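Local coordinates for protein multisubunit Na+/H+ antiporter, D subunit (Anoxybacillus flavithermus, PDB 6Z16) that probably takes part, as one subunit of a larger CPA3-type complex, in exchanging sodium ions for protons across the cell membrane, at residues 348-353 against 435-440; 292-297 against 355-360; 79-84 against 329-334. One frame throughout, in Å; residues are numbered along the deposited sequence.

Contact 1 of 3, residues 348-353 against 435-440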
# COMPACT_ATOMS: atom_id res chain seq x y z
N PHE D 348 14.43 -42.63 -61.17
CA PHE D 348 14.96 -43.39 -60.04
C PHE D 348 13.86 -44.17 -59.33
O PHE D 348 14.11 -45.26 -58.82
CB PHE D 348 15.68 -42.47 -59.05
CG PHE D 348 16.24 -43.21 -57.87
CD1 PHE D 348 17.40 -43.96 -57.99
CD2 PHE D 348 15.60 -43.18 -56.64
CE1 PHE D 348 17.91 -44.65 -56.92
CE2 PHE D 348 16.11 -43.87 -55.57
CZ PHE D 348 17.26 -44.61 -55.71
N SER D 349 12.66 -43.60 -59.27
CA SER D 349 11.52 -44.31 -58.68
C SER D 349 11.20 -45.57 -59.47
O SER D 349 10.82 -46.60 -58.89
CB SER D 349 10.31 -43.40 -58.64
OG SER D 349 9.17 -44.10 -58.18
N ILE D 350 11.37 -45.52 -60.79
CA ILE D 350 11.08 -46.69 -61.61
C ILE D 350 12.19 -47.74 -61.50
O ILE D 350 11.92 -48.93 -61.31
CB ILE D 350 10.84 -46.26 -63.07
CG1 ILE D 350 9.64 -45.34 -63.14
CG2 ILE D 350 10.61 -47.46 -63.94
CD1 ILE D 350 9.49 -44.65 -64.43
N THR D 351 13.45 -47.32 -61.60
CA THR D 351 14.55 -48.25 -61.80
C THR D 351 15.15 -48.82 -60.52
O THR D 351 15.84 -49.85 -60.59
CB THR D 351 15.67 -47.57 -62.60
OG1 THR D 351 16.12 -46.42 -61.89
CG2 THR D 351 15.16 -47.15 -63.94
N ARG D 352 14.93 -48.16 -59.37
CA ARG D 352 15.58 -48.47 -58.08
C ARG D 352 17.10 -48.44 -58.18
O ARG D 352 17.79 -49.18 -57.49
CB ARG D 352 15.12 -49.81 -57.50
CG ARG D 352 13.66 -49.87 -57.16
CD ARG D 352 13.36 -48.90 -56.05
NE ARG D 352 11.96 -48.92 -55.65
CZ ARG D 352 11.43 -48.07 -54.78
NH1 ARG D 352 12.19 -47.14 -54.22
NH2 ARG D 352 10.14 -48.15 -54.46
N SER D 353 17.62 -47.56 -59.03
CA SER D 353 19.04 -47.43 -59.29
C SER D 353 19.27 -46.12 -60.02
O SER D 353 18.37 -45.60 -60.69
CB SER D 353 19.59 -48.59 -60.13
OG SER D 353 20.96 -48.40 -60.41
N LYS D 435 16.21 -54.74 -69.69
CA LYS D 435 16.90 -55.58 -68.71
C LYS D 435 16.86 -55.07 -67.27
O LYS D 435 17.00 -55.89 -66.36
CB LYS D 435 18.36 -55.79 -69.11
CG LYS D 435 19.24 -54.56 -68.97
CD LYS D 435 20.68 -54.86 -69.34
CE LYS D 435 21.55 -53.64 -69.10
NZ LYS D 435 21.19 -52.52 -70.00
N GLY D 436 16.67 -53.78 -67.02
CA GLY D 436 17.07 -53.26 -65.72
C GLY D 436 16.01 -53.14 -64.65
O GLY D 436 16.32 -53.17 -63.46
N PHE D 437 14.75 -53.02 -65.06
CA PHE D 437 13.69 -52.57 -64.18
C PHE D 437 12.54 -53.57 -64.21
O PHE D 437 12.54 -54.53 -64.98
CB PHE D 437 13.24 -51.16 -64.56
CG PHE D 437 12.57 -51.06 -65.91
CD1 PHE D 437 13.32 -51.01 -67.08
CD2 PHE D 437 11.20 -50.95 -66.01
CE1 PHE D 437 12.71 -50.91 -68.31
CE2 PHE D 437 10.58 -50.84 -67.23
CZ PHE D 437 11.34 -50.82 -68.38
N GLU D 438 11.56 -53.34 -63.35
CA GLU D 438 10.35 -54.14 -63.26
C GLU D 438 9.16 -53.20 -63.42
O GLU D 438 9.24 -52.04 -63.01
CB GLU D 438 10.30 -54.90 -61.92
CG GLU D 438 9.11 -55.82 -61.72
CD GLU D 438 9.10 -57.00 -62.66
OE1 GLU D 438 10.19 -57.44 -63.09
OE2 GLU D 438 8.00 -57.50 -62.98
N GLN D 439 8.09 -53.70 -64.04
CA GLN D 439 6.96 -52.86 -64.41
C GLN D 439 6.23 -52.34 -63.18
O GLN D 439 5.68 -53.11 -62.39
CB GLN D 439 6.00 -53.64 -65.30
CG GLN D 439 4.83 -52.83 -65.81
CD GLN D 439 5.26 -51.73 -66.75
OE1 GLN D 439 6.15 -51.92 -67.58
NE2 GLN D 439 4.61 -50.57 -66.65
N LYS D 440 6.23 -51.02 -63.03
CA LYS D 440 5.63 -50.35 -61.88
C LYS D 440 4.90 -49.13 -62.40
O LYS D 440 5.51 -48.27 -63.03
CB LYS D 440 6.71 -49.96 -60.86
CG LYS D 440 6.19 -49.40 -59.53
CD LYS D 440 6.21 -47.87 -59.47
CE LYS D 440 7.62 -47.33 -59.40
NZ LYS D 440 7.62 -45.84 -59.31

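Contact 2 of 3, residues 292-297 against 355-360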
# COMPACT_ATOMS: atom_id res chain seq x y z
N ALA D 292 31.92 -36.46 -67.86
CA ALA D 292 32.63 -37.51 -67.12
C ALA D 292 31.72 -38.57 -66.52
O ALA D 292 32.11 -39.74 -66.45
CB ALA D 292 33.47 -36.88 -66.02
N TYR D 293 30.53 -38.20 -66.06
CA TYR D 293 29.74 -39.08 -65.20
C TYR D 293 28.72 -39.91 -65.97
O TYR D 293 28.12 -39.44 -66.94
CB TYR D 293 29.02 -38.27 -64.12
CG TYR D 293 29.92 -37.86 -62.99
CD1 TYR D 293 30.23 -38.75 -61.97
CD2 TYR D 293 30.48 -36.59 -62.94
CE1 TYR D 293 31.05 -38.40 -60.94
CE2 TYR D 293 31.31 -36.22 -61.91
CZ TYR D 293 31.59 -37.13 -60.91
OH TYR D 293 32.41 -36.77 -59.88
N ASN D 294 28.53 -41.14 -65.51
CA ASN D 294 27.43 -42.01 -65.92
C ASN D 294 26.38 -42.10 -64.83
O ASN D 294 25.83 -43.17 -64.55
CB ASN D 294 27.94 -43.40 -66.29
CG ASN D 294 28.86 -43.39 -67.48
OD1 ASN D 294 30.04 -43.73 -67.36
ND2 ASN D 294 28.34 -43.00 -68.63
N ASP D 295 26.11 -40.98 -64.17
CA ASP D 295 25.18 -40.90 -63.05
C ASP D 295 24.30 -39.68 -63.27
O ASP D 295 24.82 -38.59 -63.52
CB ASP D 295 25.95 -40.80 -61.74
CG ASP D 295 25.09 -41.09 -60.54
OD1 ASP D 295 23.91 -41.39 -60.73
OD2 ASP D 295 25.60 -41.01 -59.41
N MET D 296 22.98 -39.85 -63.16
CA MET D 296 22.02 -38.84 -63.63
C MET D 296 22.09 -37.56 -62.82
O MET D 296 22.11 -36.45 -63.39
CB MET D 296 20.60 -39.40 -63.60
CG MET D 296 20.32 -40.49 -64.60
SD MET D 296 18.58 -40.97 -64.68
CE MET D 296 18.43 -41.98 -63.21
N ARG D 297 22.14 -37.69 -61.49
CA ARG D 297 22.16 -36.52 -60.61
C ARG D 297 23.42 -35.69 -60.83
O ARG D 297 23.34 -34.46 -60.90
CB ARG D 297 22.06 -36.97 -59.15
CG ARG D 297 20.70 -37.55 -58.76
CD ARG D 297 20.74 -38.21 -57.40
NE ARG D 297 20.79 -37.32 -56.25
CZ ARG D 297 19.74 -37.03 -55.50
NH1 ARG D 297 18.55 -37.57 -55.76
NH2 ARG D 297 19.87 -36.22 -54.46
N ASP D 355 22.37 -45.68 -61.77
CA ASP D 355 23.45 -45.94 -62.71
C ASP D 355 22.86 -46.12 -64.10
O ASP D 355 22.02 -47.00 -64.30
CB ASP D 355 24.23 -47.19 -62.29
CG ASP D 355 25.55 -47.34 -63.01
OD1 ASP D 355 25.91 -46.45 -63.80
OD2 ASP D 355 26.22 -48.37 -62.80
N ILE D 356 23.34 -45.31 -65.05
CA ILE D 356 22.90 -45.36 -66.45
C ILE D 356 23.18 -46.73 -67.06
O ILE D 356 22.37 -47.26 -67.83
CB ILE D 356 23.59 -44.22 -67.22
CG1 ILE D 356 22.99 -42.87 -66.82
CG2 ILE D 356 23.52 -44.39 -68.69
CD1 ILE D 356 21.55 -42.74 -67.23
N ARG D 357 24.30 -47.35 -66.70
CA ARG D 357 24.71 -48.64 -67.24
C ARG D 357 23.88 -49.81 -66.74
O ARG D 357 24.10 -50.93 -67.20
CB ARG D 357 26.17 -48.92 -66.91
CG ARG D 357 27.18 -48.02 -67.60
CD ARG D 357 28.59 -48.49 -67.32
NE ARG D 357 28.92 -48.38 -65.90
CZ ARG D 357 29.46 -47.30 -65.34
NH1 ARG D 357 29.75 -46.24 -66.08
NH2 ARG D 357 29.72 -47.29 -64.04
N SER D 358 22.95 -49.60 -65.80
CA SER D 358 22.25 -50.71 -65.18
C SER D 358 20.94 -51.06 -65.85
O SER D 358 20.48 -52.20 -65.71
CB SER D 358 21.98 -50.41 -63.71
OG SER D 358 23.19 -50.29 -62.99
N PHE D 359 20.32 -50.13 -66.58
CA PHE D 359 18.97 -50.32 -67.08
C PHE D 359 18.87 -49.80 -68.50
O PHE D 359 19.58 -48.88 -68.89
CB PHE D 359 17.94 -49.62 -66.18
CG PHE D 359 18.09 -48.12 -66.11
CD1 PHE D 359 18.94 -47.54 -65.20
CD2 PHE D 359 17.32 -47.30 -66.91
CE1 PHE D 359 19.06 -46.17 -65.13
CE2 PHE D 359 17.45 -45.93 -66.84
CZ PHE D 359 18.31 -45.37 -65.95
N SER D 360 17.95 -50.39 -69.26
CA SER D 360 17.66 -49.95 -70.62
C SER D 360 16.26 -50.40 -71.00
O SER D 360 15.74 -51.38 -70.46
CB SER D 360 18.69 -50.50 -71.61
OG SER D 360 18.64 -51.91 -71.67

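Contact 3 of 3, residues 79-84 against 329-334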
# COMPACT_ATOMS: atom_id res chain seq x y z
N ALA D 79 10.37 -8.96 -60.29
CA ALA D 79 9.02 -9.50 -60.39
C ALA D 79 8.99 -10.76 -61.25
O ALA D 79 8.27 -11.72 -60.92
CB ALA D 79 8.09 -8.44 -60.97
N LEU D 80 9.78 -10.78 -62.33
CA LEU D 80 9.90 -12.00 -63.14
C LEU D 80 10.51 -13.14 -62.35
O LEU D 80 10.06 -14.29 -62.45
CB LEU D 80 10.74 -11.71 -64.38
CG LEU D 80 10.12 -10.86 -65.48
CD1 LEU D 80 11.16 -10.44 -66.48
CD2 LEU D 80 9.04 -11.66 -66.17
N LEU D 81 11.53 -12.85 -61.53
CA LEU D 81 12.15 -13.89 -60.72
C LEU D 81 11.22 -14.39 -59.62
O LEU D 81 11.24 -15.58 -59.30
CB LEU D 81 13.45 -13.35 -60.12
CG LEU D 81 14.55 -13.19 -61.16
CD1 LEU D 81 15.69 -12.36 -60.63
CD2 LEU D 81 15.04 -14.56 -61.55
N VAL D 82 10.37 -13.51 -59.08
CA VAL D 82 9.39 -13.92 -58.09
C VAL D 82 8.33 -14.84 -58.70
O VAL D 82 7.98 -15.87 -58.12
CB VAL D 82 8.77 -12.68 -57.43
CG1 VAL D 82 7.52 -13.03 -56.70
CG2 VAL D 82 9.74 -12.09 -56.43
N LEU D 83 7.85 -14.49 -59.90
CA LEU D 83 6.86 -15.34 -60.58
C LEU D 83 7.45 -16.69 -60.96
O LEU D 83 6.78 -17.73 -60.82
CB LEU D 83 6.33 -14.61 -61.81
CG LEU D 83 5.28 -15.34 -62.64
CD1 LEU D 83 4.03 -15.61 -61.84
CD2 LEU D 83 4.94 -14.53 -63.87
N THR D 84 8.70 -16.71 -61.42
CA THR D 84 9.37 -17.96 -61.75
C THR D 84 9.56 -18.83 -60.52
O THR D 84 9.34 -20.05 -60.56
CB THR D 84 10.72 -17.66 -62.41
OG1 THR D 84 10.52 -16.78 -63.52
CG2 THR D 84 11.37 -18.93 -62.91
N TYR D 329 17.89 -16.50 -70.55
CA TYR D 329 18.52 -17.76 -70.20
C TYR D 329 18.36 -18.07 -68.72
O TYR D 329 18.19 -19.23 -68.34
CB TYR D 329 19.99 -17.73 -70.61
CG TYR D 329 20.66 -19.08 -70.59
CD1 TYR D 329 20.46 -19.98 -71.63
CD2 TYR D 329 21.46 -19.46 -69.54
CE1 TYR D 329 21.06 -21.21 -71.62
CE2 TYR D 329 22.06 -20.70 -69.53
CZ TYR D 329 21.86 -21.57 -70.57
OH TYR D 329 22.46 -22.81 -70.56
N LEU D 330 18.33 -17.03 -67.87
CA LEU D 330 18.15 -17.19 -66.44
C LEU D 330 16.79 -17.78 -66.10
O LEU D 330 16.69 -18.77 -65.36
CB LEU D 330 18.36 -15.84 -65.75
CG LEU D 330 18.09 -15.64 -64.26
CD1 LEU D 330 18.85 -16.61 -63.38
CD2 LEU D 330 18.47 -14.21 -63.90
N LEU D 331 15.73 -17.18 -66.66
CA LEU D 331 14.37 -17.64 -66.39
C LEU D 331 14.15 -19.07 -66.86
O LEU D 331 13.70 -19.94 -66.09
CB LEU D 331 13.36 -16.70 -67.06
CG LEU D 331 13.40 -15.23 -66.65
CD1 LEU D 331 12.41 -14.43 -67.47
CD2 LEU D 331 13.14 -15.05 -65.17
N GLN D 332 14.53 -19.35 -68.12
CA GLN D 332 14.30 -20.69 -68.64
C GLN D 332 15.18 -21.72 -67.95
O GLN D 332 14.78 -22.88 -67.82
CB GLN D 332 14.49 -20.73 -70.16
CG GLN D 332 15.91 -20.61 -70.70
CD GLN D 332 16.61 -21.96 -70.83
OE1 GLN D 332 15.97 -22.99 -71.04
NE2 GLN D 332 17.93 -21.95 -70.69
N ASP D 333 16.36 -21.31 -67.45
CA ASP D 333 17.23 -22.29 -66.83
C ASP D 333 16.78 -22.65 -65.43
O ASP D 333 16.94 -23.81 -65.03
CB ASP D 333 18.67 -21.77 -66.81
CG ASP D 333 19.64 -22.83 -66.35
OD1 ASP D 333 19.82 -23.83 -67.08
OD2 ASP D 333 20.25 -22.65 -65.28
N MET D 334 16.21 -21.69 -64.68
CA MET D 334 15.55 -22.02 -63.41
C MET D 334 14.47 -23.08 -63.61
O MET D 334 14.49 -24.15 -62.97
CB MET D 334 14.94 -20.77 -62.80
CG MET D 334 15.92 -19.73 -62.34
SD MET D 334 15.11 -18.21 -61.84
CE MET D 334 14.31 -18.73 -60.33

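Contact 1 of 3, residues 348-353 against 435-440
I350 lays its CG2 methyl beside the ring of F437, with CG2 4.1 Å from F437 CD2. The two side chains run next to each other and point the same way, and the methyl meets the ring obliquely. F437 CG stands between its own backbone N and carbonyl carbon (chi1 66°); the bond to CB heads for the helix end, but the far end of the ring leads away. F437 CB itself packs on the backbone, 4.2 Å from T351 CA. Branched and aromatic carbons suit this buried part of the contact, where Y366 and V442 cover I350 as well and L362 touches F437.

The place is the end of transmembrane helix 320-351, crossed by the loop between helices 405-429 and 446-461. The last turn closes with R352 N bonded to F348 O at 3.1 Å, and R352 then takes up a left-handed backbone conformation that breaks the helix and turns the chain away.

K440 NZ donates to S349 OG at 2.6 Å and, weakly, to S349 O at 3.3 Å. K440 CG is anti to the backbone N (chi1 -173°), and bends at the next two torsions bring the amine round to the helix. A long, flexible lysine can span this gap, while serine offers it a hydroxyl as well as a last-turn carbonyl; a cation here should also be welcomed by the partial negative charge of a helix C-terminus. A second positive group is not far away, R352 NH2 being 5.9 Å from K440 NZ, with S349 O above one face of the R352 guanidinium, toward its rim. Beyond the lysine side chain, K440 O accepts a hydrogen bond from Y366 OH.

Contact 2 of 3, residues 292-297 against 355-360
D355 forms a single beta bridge with D295, and its OD1 comes to 3.4 Å from N294 O, two acceptors side by side without a bond. The carboxylate instead turns to its own chain, OD1 receiving a weak bond from R357 N at 3.4 Å, as in an Asx turn, a role that suits a short acidic side chain.

Next, I356 N gives N294 O a weak but nearly straight bond, 3.3 Å long at 169°. Its side chain is directed at the other segment, and CD1 packs 3.7 Å from M296 CG, the two side chains crossing obliquely. I425 and N428 of helix 405-429 also touch the isoleucine.

R357 reaches back over the turn. Its NH1 stops 2.8 Å from N294 OD1, which sits at the edge of the guanidinium and in its plane, but the angle is too poor for a hydrogen bond; amide and guanidinium planes stand 81° apart. A long ion pair to D355 OD2 adds charge attraction alone. N294 also packs on R602 of a neighbouring subunit.

S358 N bonds to D355 O at 3.1 Å, and with the backbone angles of I356 and R357 this makes a type I beta turn.

F359 closes the seam, its CZ 4.4 Å from M296 CE, which the bend at chi3 (-77°) carries toward the ring. M296 also touches V344 and I347 of helix 320-351, and methionine's flexible chain can follow both surfaces. The turn lies against the short link between helices 268-292 and 296-315, two interhelical loops meeting at one end of a transmembrane helix bundle.

Contact 3 of 3, residues 79-84 against 329-334
L80 O is gripped by two donors of T84, one turn further along: the backbone N at 3.0 Å and the hydroxyl OG1 at 2.7 Å. They arrive from opposite faces of the carbonyl plane, OG1 tilted 34° from it. T84 OG1 lies anti to its carbonyl carbon (chi1 -54°), beside the backbone N, and this brings it back over the preceding turn. Threonine can thus face an apolar helix, its hydroxyl satisfied within its own backbone.

That hydroxyl also touches the neighbour, with L331 CD2 3.5 Å from T84 OG1. The same L331 methyl touches L80 CB and lies 4.1 Å from L81 CD2. L81 CD2 is a common meeting point, since M334 SD approaches it to 3.7 Å and L330 CD2 to 4.2 Å; L81 crosses both L331 and M334 at about a right angle. T84 CG2 packs 3.9 Å from M334 CE. Leucine branches and a pliable thioether suit such a buried, largely apolar seam.

The two helices run nearly parallel, 11° apart, with their short segments' axes 10.4 Å from each other at closest approach. Polar groups of 329-334 look elsewhere: D333, though poorly ordered, is modelled in a salt bridge with K337, consistent with the buried charges of related complex I antiporter-like subunits. Around the seam, helix 249-263 touches L81 through Y254 and both L330 and M334 through K250. Helix 26-53 backs A79, V82 and L83, helix 109-124 meets L81 and V82, and helix 296-315 covers Y329, L330 and D333.

Overall arrangement
Helix 320-351 joins contacts 1 and 3: its N-terminal half packs against helix 76-99 in contact 3, and its C-terminal end is crossed by the 435-440 loop in contact 1, the two centres about 33 Å apart. Contact 2 lies at the same end of the bundle as contact 1, with centres about 13 Å apart, and they touch directly: K435 NZ is 3.1 Å from S360 OG, a probable hydrogen bond, while T351 packs on F359. Contact 3 is buried deep within the membrane domain, about 29 Å from contact 2 between centres. A bound phosphatidylethanolamine lies about 5 Å from the T84 side chain, and one about 10 Å from that of S349.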